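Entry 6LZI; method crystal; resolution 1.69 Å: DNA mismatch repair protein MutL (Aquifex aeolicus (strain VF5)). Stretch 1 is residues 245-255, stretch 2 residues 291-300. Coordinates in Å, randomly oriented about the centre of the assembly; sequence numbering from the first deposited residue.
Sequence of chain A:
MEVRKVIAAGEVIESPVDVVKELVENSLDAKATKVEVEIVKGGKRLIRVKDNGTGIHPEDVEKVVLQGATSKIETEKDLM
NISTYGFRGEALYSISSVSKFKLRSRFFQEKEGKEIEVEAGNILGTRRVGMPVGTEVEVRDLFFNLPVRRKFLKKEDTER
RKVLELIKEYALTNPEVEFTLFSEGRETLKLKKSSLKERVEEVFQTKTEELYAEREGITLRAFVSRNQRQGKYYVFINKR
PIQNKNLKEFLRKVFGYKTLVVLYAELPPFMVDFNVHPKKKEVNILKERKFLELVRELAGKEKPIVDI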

ATOM      1  N   LYS A 245      -1.619  -5.541  19.760  1.00 60.37           N
ATOM      2  CA  LYS A 245      -0.739  -6.524  20.390  1.00 59.84           C
ATOM      3  C   LYS A 245      -1.518  -7.616  21.106  1.00 60.47           C
ATOM      4  O   LYS A 245      -1.055  -8.762  21.171  1.00 59.87           O
ATOM      5  CB  LYS A 245       0.202  -5.831  21.385  1.00 63.18           C
ATOM      6  CG  LYS A 245       1.630  -5.619  20.886  1.00 62.79           C
ATOM      7  CD  LYS A 245       2.576  -5.444  22.071  1.00 65.95           C
ATOM      8  CE  LYS A 245       2.528  -6.669  22.975  1.00 68.53           C
ATOM      9  NZ  LYS A 245       3.474  -6.572  24.119  1.00 69.35           N
ATOM     10  N   ASN A 246      -2.667  -7.258  21.690  1.00 59.53           N
ATOM     11  CA  ASN A 246      -3.560  -8.222  22.314  1.00 58.00           C
ATOM     12  C   ASN A 246      -3.939  -9.334  21.337  1.00 55.59           C
ATOM     13  O   ASN A 246      -4.095 -10.498  21.733  1.00 49.62           O
ATOM     14  CB  ASN A 246      -4.804  -7.477  22.803  1.00 59.11           C
ATOM     15  CG  ASN A 246      -5.695  -8.313  23.695  1.00 65.56           C
ATOM     16  OD1 ASN A 246      -5.612  -8.233  24.930  1.00 71.97           O
ATOM     17  ND2 ASN A 246      -6.581  -9.098  23.083  1.00 65.59           N
ATOM     18  N   LEU A 247      -4.080  -8.997  20.054  1.00 59.75           N
ATOM     19  CA  LEU A 247      -4.507 -10.001  19.095  1.00 62.02           C
ATOM     20  C   LEU A 247      -3.335 -10.844  18.593  1.00 58.10           C
ATOM     21  O   LEU A 247      -3.464 -12.066  18.498  1.00 61.00           O
ATOM     22  CB  LEU A 247      -5.254  -9.326  17.939  1.00 69.47           C
ATOM     23  CG  LEU A 247      -6.109 -10.205  17.012  1.00 74.61           C
ATOM     24  CD1 LEU A 247      -6.750 -11.350  17.780  1.00 77.98           C
ATOM     25  CD2 LEU A 247      -7.185  -9.369  16.333  1.00 74.42           C
ATOM     26  N   LYS A 248      -2.173 -10.234  18.322  1.00 51.54           N
ATOM     27  CA  LYS A 248      -1.042 -11.001  17.797  1.00 51.51           C
ATOM     28  C   LYS A 248      -0.513 -11.993  18.836  1.00 53.80           C
ATOM     29  O   LYS A 248      -0.168 -13.136  18.498  1.00 49.16           O
ATOM     30  CB  LYS A 248       0.064 -10.047  17.321  1.00 55.03           C
ATOM     31  CG  LYS A 248       1.405 -10.714  16.960  1.00 55.73           C
ATOM     32  CD  LYS A 248       2.514  -9.694  16.607  1.00 58.09           C
ATOM     33  CE  LYS A 248       2.575  -9.353  15.101  1.00 58.59           C
ATOM     34  NZ  LYS A 248       3.192 -10.444  14.214  1.00 53.35           N
ATOM     35  N   GLU A 249      -0.466 -11.583  20.108  1.00 53.80           N
ATOM     36  CA  GLU A 249      -0.028 -12.491  21.162  1.00 54.48           C
ATOM     37  C   GLU A 249      -0.958 -13.691  21.274  1.00 53.62           C
ATOM     38  O   GLU A 249      -0.512 -14.810  21.540  1.00 54.30           O
ATOM     39  CB  GLU A 249       0.028 -11.766  22.513  1.00 63.29           C
ATOM     40  CG  GLU A 249       1.043 -10.621  22.626  1.00 68.72           C
ATOM     41  CD  GLU A 249       0.958  -9.905  23.976  1.00 75.66           C
ATOM     42  OE1 GLU A 249       2.010  -9.695  24.625  1.00 77.47           O
ATOM     43  OE2 GLU A 249      -0.170  -9.564  24.397  1.00 78.89           O
ATOM     44  N   PHE A 250      -2.264 -13.466  21.105  1.00 50.50           N
ATOM     45  CA  PHE A 250      -3.226 -14.556  21.206  1.00 51.44           C
ATOM     46  C   PHE A 250      -3.140 -15.479  19.996  1.00 49.85           C
ATOM     47  O   PHE A 250      -3.356 -16.689  20.123  1.00 51.49           O
ATOM     48  CB  PHE A 250      -4.635 -13.986  21.355  1.00 56.99           C
ATOM     49  CG  PHE A 250      -5.711 -15.031  21.504  1.00 56.95           C
ATOM     50  CD1 PHE A 250      -6.293 -15.615  20.390  1.00 56.50           C
ATOM     51  CD2 PHE A 250      -6.155 -15.409  22.762  1.00 56.98           C
ATOM     52  CE1 PHE A 250      -7.282 -16.567  20.526  1.00 54.34           C
ATOM     53  CE2 PHE A 250      -7.148 -16.356  22.904  1.00 59.34           C
ATOM     54  CZ  PHE A 250      -7.720 -16.940  21.789  1.00 55.75           C
ATOM     55  N   LEU A 251      -2.862 -14.922  18.807  1.00 44.89           N
ATOM     56  CA  LEU A 251      -2.587 -15.769  17.646  1.00 44.73           C
ATOM     57  C   LEU A 251      -1.292 -16.548  17.841  1.00 44.60           C
ATOM     58  O   LEU A 251      -1.197 -17.720  17.481  1.00 45.07           O
ATOM     59  CB  LEU A 251      -2.507 -14.926  16.365  1.00 48.29           C
ATOM     60  CG  LEU A 251      -3.732 -14.219  15.800  1.00 49.85           C
ATOM     61  CD1 LEU A 251      -3.267 -13.305  14.670  1.00 47.21           C
ATOM     62  CD2 LEU A 251      -4.788 -15.220  15.295  1.00 44.80           C
ATOM     63  N   ARG A 252      -0.280 -15.913  18.428  1.00 46.88           N
ATOM     64  CA  ARG A 252       0.912 -16.646  18.827  1.00 50.54           C
ATOM     65  C   ARG A 252       0.568 -17.761  19.813  1.00 52.31           C
ATOM     66  O   ARG A 252       1.061 -18.887  19.682  1.00 48.64           O
ATOM     67  CB  ARG A 252       1.922 -15.673  19.441  1.00 56.81           C
ATOM     68  CG  ARG A 252       3.308 -16.245  19.701  1.00 58.93           C
ATOM     69  CD  ARG A 252       4.283 -15.133  20.107  1.00 63.38           C
ATOM     70  NE  ARG A 252       4.561 -14.192  19.017  1.00 64.54           N
ATOM     71  CZ  ARG A 252       4.098 -12.940  18.955  1.00 63.67           C
ATOM     72  NH1 ARG A 252       3.320 -12.467  19.918  1.00 63.36           N
ATOM     73  NH2 ARG A 252       4.412 -12.164  17.917  1.00 61.43           N
ATOM     74  N   LYS A 253      -0.325 -17.487  20.762  1.00 51.05           N
ATOM     75  CA  LYS A 253      -0.631 -18.489  21.772  1.00 56.67           C
ATOM     76  C   LYS A 253      -1.436 -19.674  21.212  1.00 55.74           C
ATOM     77  O   LYS A 253      -1.169 -20.825  21.576  1.00 55.75           O
ATOM     78  CB  LYS A 253      -1.356 -17.849  22.951  1.00 62.41           C
ATOM     79  CG  LYS A 253      -0.980 -18.552  24.243  1.00 66.10           C
ATOM     80  CD  LYS A 253       0.552 -18.701  24.264  1.00 71.39           C
ATOM     81  CE  LYS A 253       1.080 -19.471  25.464  1.00 77.11           C
ATOM     82  NZ  LYS A 253       2.572 -19.559  25.388  1.00 77.36           N
ATOM     83  N   VAL A 254      -2.430 -19.436  20.346  1.00 52.91           N
ATOM     84  CA  VAL A 254      -3.226 -20.573  19.863  1.00 53.68           C
ATOM     85  C   VAL A 254      -2.669 -21.193  18.574  1.00 55.08           C
ATOM     86  O   VAL A 254      -3.006 -22.345  18.253  1.00 50.70           O
ATOM     87  CB  VAL A 254      -4.713 -20.209  19.669  1.00 52.02           C
ATOM     88  CG1 VAL A 254      -5.327 -19.719  20.984  1.00 52.64           C
ATOM     89  CG2 VAL A 254      -4.929 -19.187  18.516  1.00 47.71           C
ATOM     90  N   PHE A 255      -1.864 -20.451  17.813  1.00 52.92           N
ATOM     91  CA  PHE A 255      -0.949 -20.988  16.801  1.00 43.94           C
ATOM     92  C   PHE A 255       0.427 -20.551  17.362  1.00 48.41           C
ATOM     93  O   PHE A 255       1.262 -21.294  17.863  1.00 47.28           O
ATOM     94  CB  PHE A 255      -1.163 -20.365  15.374  1.00 44.57           C
ATOM     95  CG  PHE A 255      -2.608 -20.286  14.891  1.00 42.42           C
ATOM     96  CD1 PHE A 255      -3.182 -21.324  14.165  1.00 46.30           C
ATOM     97  CD2 PHE A 255      -3.380 -19.158  15.128  1.00 41.93           C
ATOM     98  CE1 PHE A 255      -4.510 -21.231  13.680  1.00 43.23           C
ATOM     99  CE2 PHE A 255      -4.695 -19.075  14.678  1.00 43.59           C
ATOM    100  CZ  PHE A 255      -5.257 -20.106  13.926  1.00 40.34           C
TER
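Stretch 2 (291-300) FLELVRELAG

Stretch 2 lies on stretch 1 as one helix on another, both running the same way. Residues 245-254 form the first helix and residues 292-298 are helical in the second; their axes approach to 10.1 Å and cross at -31°, with the N-to-C directions 31° apart. The CA atoms of Phe250 and Leu292 are 7.9 Å apart, those of Leu251 and Val295 also 7.9 Å, and those of Val254 and Arg296 just 6.0 Å, so the backbones are closer at the Val254 level. Each helix is held by its own i to i+4 hydrogen bonds, such as Val254 N to Phe250 O at 2.9 Å and Leu298 N to Leu294 O at 2.7 Å, and no direct hydrogen bond crosses between the stretches. Side-chain packing makes up the direct contact.

Along stretch 1, contact begins at Asn246, whose ND2 lies 3.6 Å from Leu292 CD1. Leu247 starts sideways, but its end reaches across: CD1 is 3.5 Å from Phe291 CE2, at the edge of that ring, and 3.5 Å from Leu292 CD2. Lys248 and Glu249 are out of reach, as expected for the outer side of a helix.

Phe250 points toward stretch 2 and has the largest covered area of the contact. With chi1 in t, its ring takes Leu292 CD2 over one face, 3.8 Å from the ring centroid in a CH-pi contact, while Val295 CG1 sits at the edge, 3.7 Å from Phe250 CE1. The ring also comes close to polar atoms: Phe250 CZ is 3.1 Å from Leu292 O, and Phe250 CE2 is 3.2 Å from Arg296 NH1, in an oblique approach. Leu251 adds a smaller buried touch, CD2 to Val295 CG1 at 3.8 Å.

One turn after Phe250, Val254 also points toward the partner. Its CG1 is 3.8 Å from Arg296 CB and lies over one face of the guanidinium; its CG2 is 3.7 Å from Ala299 CB. The small methyl of Ala299 faces stretch 1 where the chains are close. A water ties the main chains together here, donating to Val254 O and Ala299 O, each 2.8 Å from the water oxygen.

Phe255 closes the contact with its ring. Ala299 CB lies over one face, 3.8 Å from the centroid of the Phe255 ring, and Leu298 CD1 meets the edge, 3.5 Å from Phe255 CZ. The rule repeats that of Phe250: an aliphatic carbon on the face, another at the edge.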

ATOM      1  N   PHE A 291     -15.136 -12.901  20.157  1.00 63.51           N
ATOM      2  CA  PHE A 291     -14.158 -12.843  19.074  1.00 63.85           C
ATOM      3  C   PHE A 291     -12.975 -13.774  19.319  1.00 63.77           C
ATOM      4  O   PHE A 291     -12.694 -14.649  18.497  1.00 57.97           O
ATOM      5  CB  PHE A 291     -13.658 -11.409  18.870  1.00 61.79           C
ATOM      6  CG  PHE A 291     -12.546 -11.277  17.834  1.00 56.88           C
ATOM      7  CD1 PHE A 291     -12.822 -11.290  16.478  1.00 56.39           C
ATOM      8  CD2 PHE A 291     -11.226 -11.143  18.226  1.00 53.49           C
ATOM      9  CE1 PHE A 291     -11.803 -11.154  15.540  1.00 53.95           C
ATOM     10  CE2 PHE A 291     -10.219 -11.018  17.298  1.00 53.28           C
ATOM     11  CZ  PHE A 291     -10.509 -11.017  15.958  1.00 52.05           C
ATOM     12  N   LEU A 292     -12.279 -13.586  20.448  1.00 65.13           N
ATOM     13  CA  LEU A 292     -11.057 -14.353  20.684  1.00 65.04           C
ATOM     14  C   LEU A 292     -11.373 -15.825  20.930  1.00 65.85           C
ATOM     15  O   LEU A 292     -10.555 -16.704  20.618  1.00 62.32           O
ATOM     16  CB  LEU A 292     -10.264 -13.736  21.848  1.00 67.36           C
ATOM     17  CG  LEU A 292      -9.494 -12.442  21.536  1.00 62.47           C
ATOM     18  CD1 LEU A 292      -9.019 -11.688  22.783  1.00 58.69           C
ATOM     19  CD2 LEU A 292      -8.317 -12.749  20.633  1.00 60.08           C
ATOM     20  N   GLU A 293     -12.569 -16.104  21.452  1.00 66.59           N
ATOM     21  CA  GLU A 293     -13.075 -17.470  21.486  1.00 69.63           C
ATOM     22  C   GLU A 293     -13.136 -18.069  20.083  1.00 66.83           C
ATOM     23  O   GLU A 293     -12.606 -19.159  19.836  1.00 66.19           O
ATOM     24  CB  GLU A 293     -14.455 -17.492  22.153  1.00 75.21           C
ATOM     25  CG  GLU A 293     -15.359 -18.639  21.721  1.00 80.65           C
ATOM     26  CD  GLU A 293     -16.630 -18.732  22.557  1.00 88.13           C
ATOM     27  OE1 GLU A 293     -16.808 -17.892  23.468  1.00 89.64           O
ATOM     28  OE2 GLU A 293     -17.446 -19.651  22.304  1.00 90.91           O
ATOM     29  N   LEU A 294     -13.778 -17.369  19.143  1.00 63.78           N
ATOM     30  CA  LEU A 294     -13.926 -17.938  17.806  1.00 58.59           C
ATOM     31  C   LEU A 294     -12.574 -18.096  17.116  1.00 53.79           C
ATOM     32  O   LEU A 294     -12.393 -19.006  16.300  1.00 52.65           O
ATOM     33  CB  LEU A 294     -14.878 -17.082  16.966  1.00 56.90           C
ATOM     34  CG  LEU A 294     -15.385 -17.717  15.656  1.00 55.05           C
ATOM     35  CD1 LEU A 294     -16.064 -19.056  15.882  1.00 56.67           C
ATOM     36  CD2 LEU A 294     -16.307 -16.773  14.871  1.00 54.10           C
ATOM     37  N   VAL A 295     -11.603 -17.263  17.469  1.00 47.75           N
ATOM     38  CA  VAL A 295     -10.261 -17.436  16.929  1.00 45.53           C
ATOM     39  C   VAL A 295      -9.642 -18.732  17.432  1.00 50.95           C
ATOM     40  O   VAL A 295      -9.058 -19.493  16.658  1.00 52.10           O
ATOM     41  CB  VAL A 295      -9.386 -16.218  17.272  1.00 43.40           C
ATOM     42  CG1 VAL A 295      -7.959 -16.473  16.884  1.00 48.27           C
ATOM     43  CG2 VAL A 295      -9.909 -14.974  16.576  1.00 40.39           C
ATOM     44  N   ARG A 296      -9.735 -18.998  18.747  1.00 52.74           N
ATOM     45  CA  ARG A 296      -9.197 -20.262  19.243  1.00 55.97           C
ATOM     46  C   ARG A 296     -10.019 -21.452  18.746  1.00 51.45           C
ATOM     47  O   ARG A 296      -9.470 -22.533  18.544  1.00 50.39           O
ATOM     48  CB  ARG A 296      -9.073 -20.231  20.774  1.00 62.39           C
ATOM     49  CG  ARG A 296     -10.158 -20.904  21.601  1.00 67.05           C
ATOM     50  CD  ARG A 296      -9.897 -20.710  23.136  1.00 72.16           C
ATOM     51  NE  ARG A 296      -8.607 -21.267  23.567  1.00 74.89           N
ATOM     52  CZ  ARG A 296      -7.573 -20.553  24.019  1.00 76.36           C
ATOM     53  NH1 ARG A 296      -7.662 -19.232  24.129  1.00 77.96           N
ATOM     54  NH2 ARG A 296      -6.443 -21.163  24.370  1.00 75.29           N
ATOM     55  N   GLU A 297     -11.317 -21.267  18.497  1.00 50.15           N
ATOM     56  CA  GLU A 297     -12.100 -22.288  17.808  1.00 51.13           C
ATOM     57  C   GLU A 297     -11.572 -22.517  16.391  1.00 46.09           C
ATOM     58  O   GLU A 297     -11.394 -23.662  15.951  1.00 45.96           O
ATOM     59  CB  GLU A 297     -13.578 -21.866  17.802  1.00 57.64           C
ATOM     60  CG  GLU A 297     -14.485 -22.552  16.765  1.00 58.62           C
ATOM     61  CD  GLU A 297     -15.958 -22.381  17.098  1.00 67.04           C
ATOM     62  OE1 GLU A 297     -16.794 -23.084  16.499  1.00 70.50           O
ATOM     63  OE2 GLU A 297     -16.282 -21.559  17.980  1.00 69.24           O
ATOM     64  N   LEU A 298     -11.292 -21.423  15.686  1.00 47.27           N
ATOM     65  CA  LEU A 298     -10.661 -21.469  14.372  1.00 42.96           C
ATOM     66  C   LEU A 298      -9.334 -22.233  14.397  1.00 46.42           C
ATOM     67  O   LEU A 298      -9.026 -22.995  13.468  1.00 43.05           O
ATOM     68  CB  LEU A 298     -10.470 -20.034  13.909  1.00 45.46           C
ATOM     69  CG  LEU A 298      -9.917 -19.580  12.577  1.00 44.10           C
ATOM     70  CD1 LEU A 298      -8.423 -19.825  12.509  1.00 50.69           C
ATOM     71  CD2 LEU A 298     -10.651 -20.232  11.436  1.00 38.42           C
ATOM     72  N   ALA A 299      -8.525 -22.035  15.445  1.00 46.02           N
ATOM     73  CA  ALA A 299      -7.204 -22.654  15.505  1.00 43.32           C
ATOM     74  C   ALA A 299      -7.246 -24.174  15.606  1.00 43.11           C
ATOM     75  O   ALA A 299      -6.187 -24.811  15.521  1.00 49.12           O
ATOM     76  CB  ALA A 299      -6.392 -22.087  16.680  1.00 43.22           C
ATOM     77  N   GLY A 300      -8.404 -24.785  15.847  1.00 44.68           N
ATOM     78  CA  GLY A 300      -8.483 -26.219  15.975  1.00 48.92           C
ATOM     79  C   GLY A 300      -8.898 -26.875  14.686  1.00 45.01           C
ATOM     80  O   GLY A 300      -9.007 -28.108  14.638  1.00 42.52           O
TER
HETATM   81  O   HOH W   1      -3.636 -24.562  16.684  1.00 55.58           O